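Local coordinates for putative exported protein (Bordetella parapertussis, PDB 3OCJ), which is of unknown function but has a Rossmann-like methyltransferase domain and so probably transfers methyl groups from S-adenosylmethionine, at residues Pro126-Tyr138 / Glu154-Leu168. Residues are numbered along the deposited sequence; the frame is centred on the assembly and turned at random.
Sequences PCGWMSELLALDY and EALDGATRLAAGHAL
Turned away from its own backbone N (chi1 -164°), the His-166 ring swings to the backbone carbonyl of Leu-134, whose CG, beside its N, lays CD2 on the imidazole face. NE2 of His-166 donates to O of Leu-134 at 3.0 Å, a bent bond (135° at the hydrogen) that leaves the ring plane by 17°. CD2 of the same leucine sits 3.8 Å from the centroid of the His-166 ring. ND1 takes the backbone N-H of Leu-168 in the ring plane, so both ring nitrogens are engaged and the rotation of the ring is fixed. Two residues on from His-166, CD2 of Leu-168 stands over the centre of the Tyr-138 ring, 3.5 Å from its centroid, while OH of Tyr-138 donates to O of Leu-133 at 2.6 Å.

At the other end, the type II' turn from Cys-127 to Met-130 lies against the small residues of helix 153-163. CA of Gly-158 approaches one face of the Trp-129 indole, 3.3 Å from NE1, an approach possible because glycine carries no side chain there. CB of Ala-159 meets O of Gly-128 at 3.5 Å. Between the two ends, CD2 of Leu-162 packs on CD1 of Leu-134 at 3.8 Å. His-72 of helix 68-76 meets the Trp-129 ring and hydrogen-bonds OG of Ser-131; N of Gly-128 bonds to Asp-150.

The turn follows strand 121-124, where Rossmann-like methyltransferases usually carry their glycine-rich cofactor loop. Small Gly-158 and Ala-159 let it sit close to the helix; the single cross-contact hydrogen bond comes from NE2 of His-166, a ring oriented by ND1 accepting from Leu-168.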
ATOM      1  N   PRO A 126       0.592  -4.294  -8.522  1.00 12.65           N
ATOM      2  CA  PRO A 126      -0.298  -5.446  -8.345  1.00 14.02           C
ATOM      3  C   PRO A 126      -1.714  -4.954  -8.097  1.00 14.40           C
ATOM      4  O   PRO A 126      -1.914  -3.999  -7.331  1.00 16.13           O
ATOM      5  CB  PRO A 126       0.262  -6.107  -7.086  1.00 17.02           C
ATOM      6  CG  PRO A 126       0.783  -4.951  -6.273  1.00 17.62           C
ATOM      7  CD  PRO A 126       1.283  -3.931  -7.266  1.00 13.84           C
ATOM      8  N   CYS A 127      -2.686  -5.574  -8.752  1.00 13.12           N
ATOM      9  CA  CYS A 127      -4.032  -5.017  -8.752  1.00 14.34           C
ATOM     10  C   CYS A 127      -4.797  -5.173  -7.446  1.00 13.89           C
ATOM     11  O   CYS A 127      -5.703  -4.384  -7.164  1.00 14.74           O
ATOM     12  CB  CYS A 127      -4.865  -5.560  -9.918  1.00 12.90           C
ATOM     13  SG  CYS A 127      -5.196  -7.327  -9.855  1.00 14.77           S
ATOM     14  N   GLY A 128      -4.434  -6.172  -6.647  1.00 13.28           N
ATOM     15  CA  GLY A 128      -5.217  -6.486  -5.463  1.00 16.62           C
ATOM     16  C   GLY A 128      -6.680  -6.639  -5.849  1.00 18.27           C
ATOM     17  O   GLY A 128      -7.000  -7.254  -6.870  1.00 16.48           O
ATOM     18  N   TRP A 129      -7.575  -6.072  -5.047  1.00 17.62           N
ATOM     19  CA  TRP A 129      -9.008  -6.138  -5.339  1.00 20.02           C
ATOM     20  C   TRP A 129      -9.467  -5.030  -6.290  1.00 21.93           C
ATOM     21  O   TRP A 129     -10.657  -4.914  -6.573  1.00 23.13           O
ATOM     22  CB  TRP A 129      -9.835  -6.078  -4.048  1.00 18.15           C
ATOM     23  CG  TRP A 129      -9.791  -7.342  -3.241  1.00 18.18           C
ATOM     24  CD1 TRP A 129      -9.022  -8.440  -3.478  1.00 17.91           C
ATOM     25  CD2 TRP A 129     -10.552  -7.631  -2.062  1.00 19.76           C
ATOM     26  NE1 TRP A 129      -9.260  -9.404  -2.522  1.00 20.41           N
ATOM     27  CE2 TRP A 129     -10.195  -8.928  -1.640  1.00 19.16           C
ATOM     28  CE3 TRP A 129     -11.509  -6.923  -1.329  1.00 22.36           C
ATOM     29  CZ2 TRP A 129     -10.758  -9.532  -0.516  1.00 22.33           C
ATOM     30  CZ3 TRP A 129     -12.067  -7.525  -0.209  1.00 23.63           C
ATOM     31  CH2 TRP A 129     -11.689  -8.817   0.182  1.00 21.96           C
HETATM   32  N   MSE A 130      -8.524  -4.214  -6.761  1.00 17.22           N
HETATM   33  CA  MSE A 130      -8.810  -3.149  -7.738  1.00 16.96           C
HETATM   34  C   MSE A 130      -9.711  -2.040  -7.194  1.00 21.65           C
HETATM   35  O   MSE A 130     -10.506  -1.446  -7.931  1.00 21.73           O
HETATM   36  CB  MSE A 130      -9.383  -3.746  -9.031  1.00 20.96           C
HETATM   37  CG  MSE A 130      -8.361  -4.588  -9.779  1.00 22.37           C
HETATM   38 SE   MSE A 130      -9.036  -5.464 -11.372  0.61 30.72          SE
HETATM   39  CE  MSE A 130      -9.913  -4.000 -12.108  1.00 17.32           C
ATOM     40  N   SER A 131      -9.552  -1.749  -5.904  1.00 25.10           N
ATOM     41  CA  SER A 131     -10.398  -0.795  -5.192  1.00 31.60           C
ATOM     42  C   SER A 131     -10.428   0.573  -5.864  1.00 25.64           C
ATOM     43  O   SER A 131     -11.482   1.205  -5.988  1.00 24.37           O
ATOM     44  CB  SER A 131      -9.908  -0.642  -3.750  1.00 34.57           C
ATOM     45  OG  SER A 131      -9.502  -1.892  -3.208  1.00 32.71           O
ATOM     46  N   GLU A 132      -9.262   1.037  -6.289  1.00 22.66           N
ATOM     47  CA  GLU A 132      -9.160   2.368  -6.866  1.00 19.70           C
ATOM     48  C   GLU A 132      -9.834   2.427  -8.243  1.00 21.72           C
ATOM     49  O   GLU A 132     -10.573   3.356  -8.529  1.00 22.06           O
ATOM     50  CB  GLU A 132      -7.701   2.857  -6.902  1.00 26.46           C
ATOM     51  CG  GLU A 132      -6.790   2.188  -7.924  1.00 27.21           C
ATOM     52  CD  GLU A 132      -6.341   0.786  -7.529  1.00 37.73           C
ATOM     53  OE1 GLU A 132      -6.879   0.227  -6.549  1.00 46.02           O
ATOM     54  OE2 GLU A 132      -5.440   0.242  -8.208  1.00 29.45           O
ATOM     55  N   LEU A 133      -9.617   1.418  -9.078  1.00 20.30           N
ATOM     56  CA  LEU A 133     -10.214   1.423 -10.411  1.00 19.71           C
ATOM     57  C   LEU A 133     -11.736   1.259 -10.385  1.00 21.50           C
ATOM     58  O   LEU A 133     -12.447   1.844 -11.201  1.00 20.48           O
ATOM     59  CB  LEU A 133      -9.576   0.354 -11.306  1.00 18.77           C
ATOM     60  CG  LEU A 133      -8.078   0.483 -11.602  1.00 19.29           C
ATOM     61  CD1 LEU A 133      -7.660  -0.591 -12.601  1.00 20.41           C
ATOM     62  CD2 LEU A 133      -7.732   1.864 -12.123  1.00 20.01           C
ATOM     63  N   LEU A 134     -12.240   0.471  -9.443  1.00 19.66           N
ATOM     64  CA  LEU A 134     -13.678   0.237  -9.355  1.00 21.21           C
ATOM     65  C   LEU A 134     -14.414   1.423  -8.722  1.00 25.34           C
ATOM     66  O   LEU A 134     -15.639   1.485  -8.748  1.00 29.86           O
ATOM     67  CB  LEU A 134     -13.968  -1.054  -8.586  1.00 21.36           C
ATOM     68  CG  LEU A 134     -13.513  -2.352  -9.262  1.00 20.04           C
ATOM     69  CD1 LEU A 134     -13.634  -3.534  -8.308  1.00 25.12           C
ATOM     70  CD2 LEU A 134     -14.300  -2.616 -10.545  1.00 23.98           C
ATOM     71  N   ALA A 135     -13.664   2.365  -8.161  1.00 22.14           N
ATOM     72  CA  ALA A 135     -14.268   3.539  -7.531  1.00 21.93           C
ATOM     73  C   ALA A 135     -14.398   4.730  -8.479  1.00 23.37           C
ATOM     74  O   ALA A 135     -15.029   5.727  -8.134  1.00 25.75           O
ATOM     75  CB  ALA A 135     -13.481   3.943  -6.288  1.00 23.69           C
ATOM     76  N   LEU A 136     -13.804   4.636  -9.665  1.00 21.53           N
ATOM     77  CA  LEU A 136     -13.793   5.773 -10.584  1.00 16.98           C
ATOM     78  C   LEU A 136     -15.143   5.995 -11.260  1.00 20.07           C
ATOM     79  O   LEU A 136     -16.004   5.111 -11.273  1.00 23.82           O
ATOM     80  CB  LEU A 136     -12.702   5.612 -11.650  1.00 17.67           C
ATOM     81  CG  LEU A 136     -11.273   5.385 -11.158  1.00 18.77           C
ATOM     82  CD1 LEU A 136     -10.314   5.205 -12.326  1.00 19.46           C
ATOM     83  CD2 LEU A 136     -10.822   6.520 -10.259  1.00 20.40           C
ATOM     84  N   ASP A 137     -15.321   7.192 -11.812  1.00 18.46           N
ATOM     85  CA  ASP A 137     -16.545   7.552 -12.515  1.00 18.94           C
ATOM     86  C   ASP A 137     -16.316   7.328 -14.001  1.00 21.10           C
ATOM     87  O   ASP A 137     -15.504   8.015 -14.619  1.00 20.21           O
ATOM     88  CB  ASP A 137     -16.876   9.024 -12.224  1.00 22.19           C
ATOM     89  CG  ASP A 137     -18.137   9.503 -12.925  1.00 30.14           C
ATOM     90  OD1 ASP A 137     -18.762   8.718 -13.664  1.00 28.73           O
ATOM     91  OD2 ASP A 137     -18.505  10.682 -12.731  1.00 32.34           O
ATOM     92  N   TYR A 138     -17.039   6.366 -14.579  1.00 22.92           N
ATOM     93  CA  TYR A 138     -16.864   6.012 -15.984  1.00 21.56           C
ATOM     94  C   TYR A 138     -17.944   6.588 -16.904  1.00 25.16           C
ATOM     95  O   TYR A 138     -17.988   6.261 -18.085  1.00 25.13           O
ATOM     96  CB  TYR A 138     -16.783   4.486 -16.140  1.00 20.27           C
ATOM     97  CG  TYR A 138     -15.537   3.918 -15.489  1.00 18.94           C
ATOM     98  CD1 TYR A 138     -14.312   3.953 -16.149  1.00 19.89           C
ATOM     99  CD2 TYR A 138     -15.574   3.367 -14.210  1.00 18.62           C
ATOM    100  CE1 TYR A 138     -13.154   3.451 -15.557  1.00 17.89           C
ATOM    101  CE2 TYR A 138     -14.417   2.867 -13.603  1.00 17.64           C
ATOM    102  CZ  TYR A 138     -13.211   2.906 -14.286  1.00 17.83           C
ATOM    103  OH  TYR A 138     -12.061   2.417 -13.705  1.00 18.73           O
ATOM    104  N   GLU A 154      -5.568 -15.225  -4.709  1.00 19.38           N
ATOM    105  CA  GLU A 154      -6.620 -14.713  -3.836  1.00 18.96           C
ATOM    106  C   GLU A 154      -6.949 -13.258  -4.150  1.00 22.18           C
ATOM    107  O   GLU A 154      -8.089 -12.823  -3.985  1.00 22.64           O
ATOM    108  CB  GLU A 154      -6.224 -14.843  -2.364  1.00 22.35           C
ATOM    109  CG  GLU A 154      -6.226 -16.268  -1.853  1.00 29.33           C
ATOM    110  CD  GLU A 154      -7.584 -16.925  -2.000  1.00 38.83           C
ATOM    111  OE1 GLU A 154      -8.590 -16.327  -1.558  1.00 36.96           O
ATOM    112  OE2 GLU A 154      -7.647 -18.040  -2.560  1.00 40.16           O
ATOM    113  N   ALA A 155      -5.945 -12.500  -4.587  1.00 18.04           N
ATOM    114  CA  ALA A 155      -6.172 -11.122  -5.003  1.00 17.57           C
ATOM    115  C   ALA A 155      -7.085 -11.086  -6.229  1.00 17.68           C
ATOM    116  O   ALA A 155      -8.029 -10.296  -6.288  1.00 19.69           O
ATOM    117  CB  ALA A 155      -4.842 -10.421  -5.299  1.00 17.70           C
ATOM    118  N   LEU A 156      -6.793 -11.939  -7.204  1.00 17.00           N
ATOM    119  CA  LEU A 156      -7.583 -11.970  -8.431  1.00 18.85           C
ATOM    120  C   LEU A 156      -9.019 -12.414  -8.160  1.00 20.07           C
ATOM    121  O   LEU A 156      -9.957 -11.811  -8.666  1.00 20.30           O
ATOM    122  CB  LEU A 156      -6.917 -12.859  -9.478  1.00 17.74           C
ATOM    123  CG  LEU A 156      -5.497 -12.400  -9.811  1.00 17.54           C
ATOM    124  CD1 LEU A 156      -4.894 -13.277 -10.881  1.00 20.26           C
ATOM    125  CD2 LEU A 156      -5.477 -10.922 -10.256  1.00 18.38           C
ATOM    126  N   ASP A 157      -9.183 -13.450  -7.342  1.00 22.03           N
ATOM    127  CA  ASP A 157     -10.514 -13.899  -6.956  1.00 26.40           C
ATOM    128  C   ASP A 157     -11.288 -12.775  -6.279  1.00 22.75           C
ATOM    129  O   ASP A 157     -12.482 -12.591  -6.527  1.00 24.83           O
ATOM    130  CB  ASP A 157     -10.433 -15.111  -6.023  1.00 25.90           C
ATOM    131  CG  ASP A 157      -9.904 -16.351  -6.719  1.00 37.04           C
ATOM    132  OD1 ASP A 157      -9.708 -16.308  -7.952  1.00 45.49           O
ATOM    133  OD2 ASP A 157      -9.686 -17.373  -6.032  1.00 42.65           O
ATOM    134  N   GLY A 158     -10.612 -12.023  -5.417  1.00 20.58           N
ATOM    135  CA  GLY A 158     -11.254 -10.923  -4.721  1.00 20.53           C
ATOM    136  C   GLY A 158     -11.622  -9.775  -5.642  1.00 21.08           C
ATOM    137  O   GLY A 158     -12.646  -9.115  -5.448  1.00 23.24           O
ATOM    138  N   ALA A 159     -10.782  -9.513  -6.637  1.00 19.80           N
ATOM    139  CA  ALA A 159     -11.093  -8.470  -7.612  1.00 17.47           C
ATOM    140  C   ALA A 159     -12.358  -8.840  -8.379  1.00 20.09           C
ATOM    141  O   ALA A 159     -13.248  -8.011  -8.563  1.00 22.66           O
ATOM    142  CB  ALA A 159      -9.925  -8.253  -8.566  1.00 18.49           C
ATOM    143  N   THR A 160     -12.434 -10.094  -8.804  1.00 20.54           N
ATOM    144  CA  THR A 160     -13.616 -10.572  -9.508  1.00 23.69           C
ATOM    145  C   THR A 160     -14.864 -10.430  -8.645  1.00 25.26           C
ATOM    146  O   THR A 160     -15.892  -9.936  -9.111  1.00 26.66           O
ATOM    147  CB  THR A 160     -13.440 -12.018  -9.949  1.00 27.97           C
ATOM    148  OG1 THR A 160     -13.117 -12.832  -8.819  1.00 48.72           O
ATOM    149  CG2 THR A 160     -12.326 -12.114 -10.950  1.00 19.03           C
ATOM    150  N   ARG A 161     -14.764 -10.842  -7.384  1.00 25.64           N
ATOM    151  CA  ARG A 161     -15.899 -10.755  -6.465  1.00 26.22           C
ATOM    152  C   ARG A 161     -16.336  -9.313  -6.204  1.00 28.49           C
ATOM    153  O   ARG A 161     -17.532  -9.026  -6.134  1.00 32.16           O
ATOM    154  CB  ARG A 161     -15.601 -11.469  -5.140  1.00 28.83           C
ATOM    155  CG  ARG A 161     -15.422 -12.978  -5.268  1.00 36.22           C
ATOM    156  CD  ARG A 161     -15.477 -13.677  -3.910  1.00 38.92           C
ATOM    157  NE  ARG A 161     -14.468 -13.177  -2.976  1.00 48.07           N
ATOM    158  CZ  ARG A 161     -13.243 -13.680  -2.851  1.00 53.43           C
ATOM    159  NH1 ARG A 161     -12.861 -14.702  -3.605  1.00 57.79           N
ATOM    160  NH2 ARG A 161     -12.397 -13.160  -1.971  1.00 48.84           N
ATOM    161  N   LEU A 162     -15.372  -8.405  -6.064  1.00 24.32           N
ATOM    162  CA  LEU A 162     -15.683  -7.008  -5.802  1.00 24.49           C
ATOM    163  C   LEU A 162     -16.310  -6.351  -7.032  1.00 25.75           C
ATOM    164  O   LEU A 162     -17.147  -5.459  -6.908  1.00 30.49           O
ATOM    165  CB  LEU A 162     -14.424  -6.247  -5.369  1.00 24.96           C
ATOM    166  CG  LEU A 162     -14.629  -4.800  -4.905  1.00 29.44           C
ATOM    167  CD1 LEU A 162     -15.529  -4.760  -3.679  1.00 31.15           C
ATOM    168  CD2 LEU A 162     -13.294  -4.119  -4.609  1.00 27.73           C
ATOM    169  N   ALA A 163     -15.911  -6.810  -8.215  1.00 24.51           N
ATOM    170  CA  ALA A 163     -16.378  -6.219  -9.465  1.00 27.91           C
ATOM    171  C   ALA A 163     -17.681  -6.840  -9.961  1.00 27.74           C
ATOM    172  O   ALA A 163     -18.272  -6.352 -10.925  1.00 28.24           O
ATOM    173  CB  ALA A 163     -15.302  -6.349 -10.537  1.00 25.83           C
ATOM    174  N   ALA A 164     -18.125  -7.909  -9.304  1.00 25.26           N
ATOM    175  CA  ALA A 164     -19.222  -8.735  -9.821  1.00 31.47           C
ATOM    176  C   ALA A 164     -20.475  -7.971 -10.247  1.00 39.70           C
ATOM    177  O   ALA A 164     -21.115  -8.334 -11.240  1.00 38.06           O
ATOM    178  CB  ALA A 164     -19.583  -9.847  -8.827  1.00 31.73           C
ATOM    179  N   GLY A 165     -20.834  -6.928  -9.504  1.00 31.45           N
ATOM    180  CA  GLY A 165     -22.036  -6.169  -9.810  1.00 35.50           C
ATOM    181  C   GLY A 165     -21.749  -4.819 -10.440  1.00 38.91           C
ATOM    182  O   GLY A 165     -22.650  -4.000 -10.638  1.00 40.98           O
ATOM    183  N   HIS A 166     -20.481  -4.595 -10.762  1.00 28.12           N
ATOM    184  CA  HIS A 166     -20.016  -3.319 -11.286  1.00 27.42           C
ATOM    185  C   HIS A 166     -20.353  -3.173 -12.770  1.00 27.24           C
ATOM    186  O   HIS A 166     -20.463  -4.164 -13.492  1.00 28.26           O
ATOM    187  CB  HIS A 166     -18.501  -3.225 -11.081  1.00 26.77           C
ATOM    188  CG  HIS A 166     -17.944  -1.844 -11.227  1.00 24.31           C
ATOM    189  ND1 HIS A 166     -17.688  -1.268 -12.453  1.00 23.73           N
ATOM    190  CD2 HIS A 166     -17.572  -0.931 -10.298  1.00 24.19           C
ATOM    191  CE1 HIS A 166     -17.185  -0.060 -12.274  1.00 27.70           C
ATOM    192  NE2 HIS A 166     -17.109   0.171 -10.976  1.00 26.03           N
ATOM    193  N   ALA A 167     -20.501  -1.930 -13.216  1.00 29.45           N
ATOM    194  CA  ALA A 167     -20.802  -1.633 -14.615  1.00 27.88           C
ATOM    195  C   ALA A 167     -19.736  -2.170 -15.576  1.00 27.47           C
ATOM    196  O   ALA A 167     -20.045  -2.539 -16.717  1.00 27.47           O
ATOM    197  CB  ALA A 167     -20.977  -0.131 -14.804  1.00 33.59           C
ATOM    198  N   LEU A 168     -18.490  -2.212 -15.108  1.00 24.03           N
ATOM    199  CA  LEU A 168     -17.363  -2.637 -15.933  1.00 22.26           C
ATOM    200  C   LEU A 168     -16.922  -4.075 -15.666  1.00 22.07           C
ATOM    201  O   LEU A 168     -15.818  -4.460 -16.031  1.00 21.95           O
ATOM    202  CB  LEU A 168     -16.173  -1.680 -15.760  1.00 21.80           C
ATOM    203  CG  LEU A 168     -16.177  -0.441 -16.662  1.00 23.10           C
ATOM    204  CD1 LEU A 168     -17.385   0.453 -16.385  1.00 23.69           C
ATOM    205  CD2 LEU A 168     -14.875   0.354 -16.517  1.00 20.85           C
TER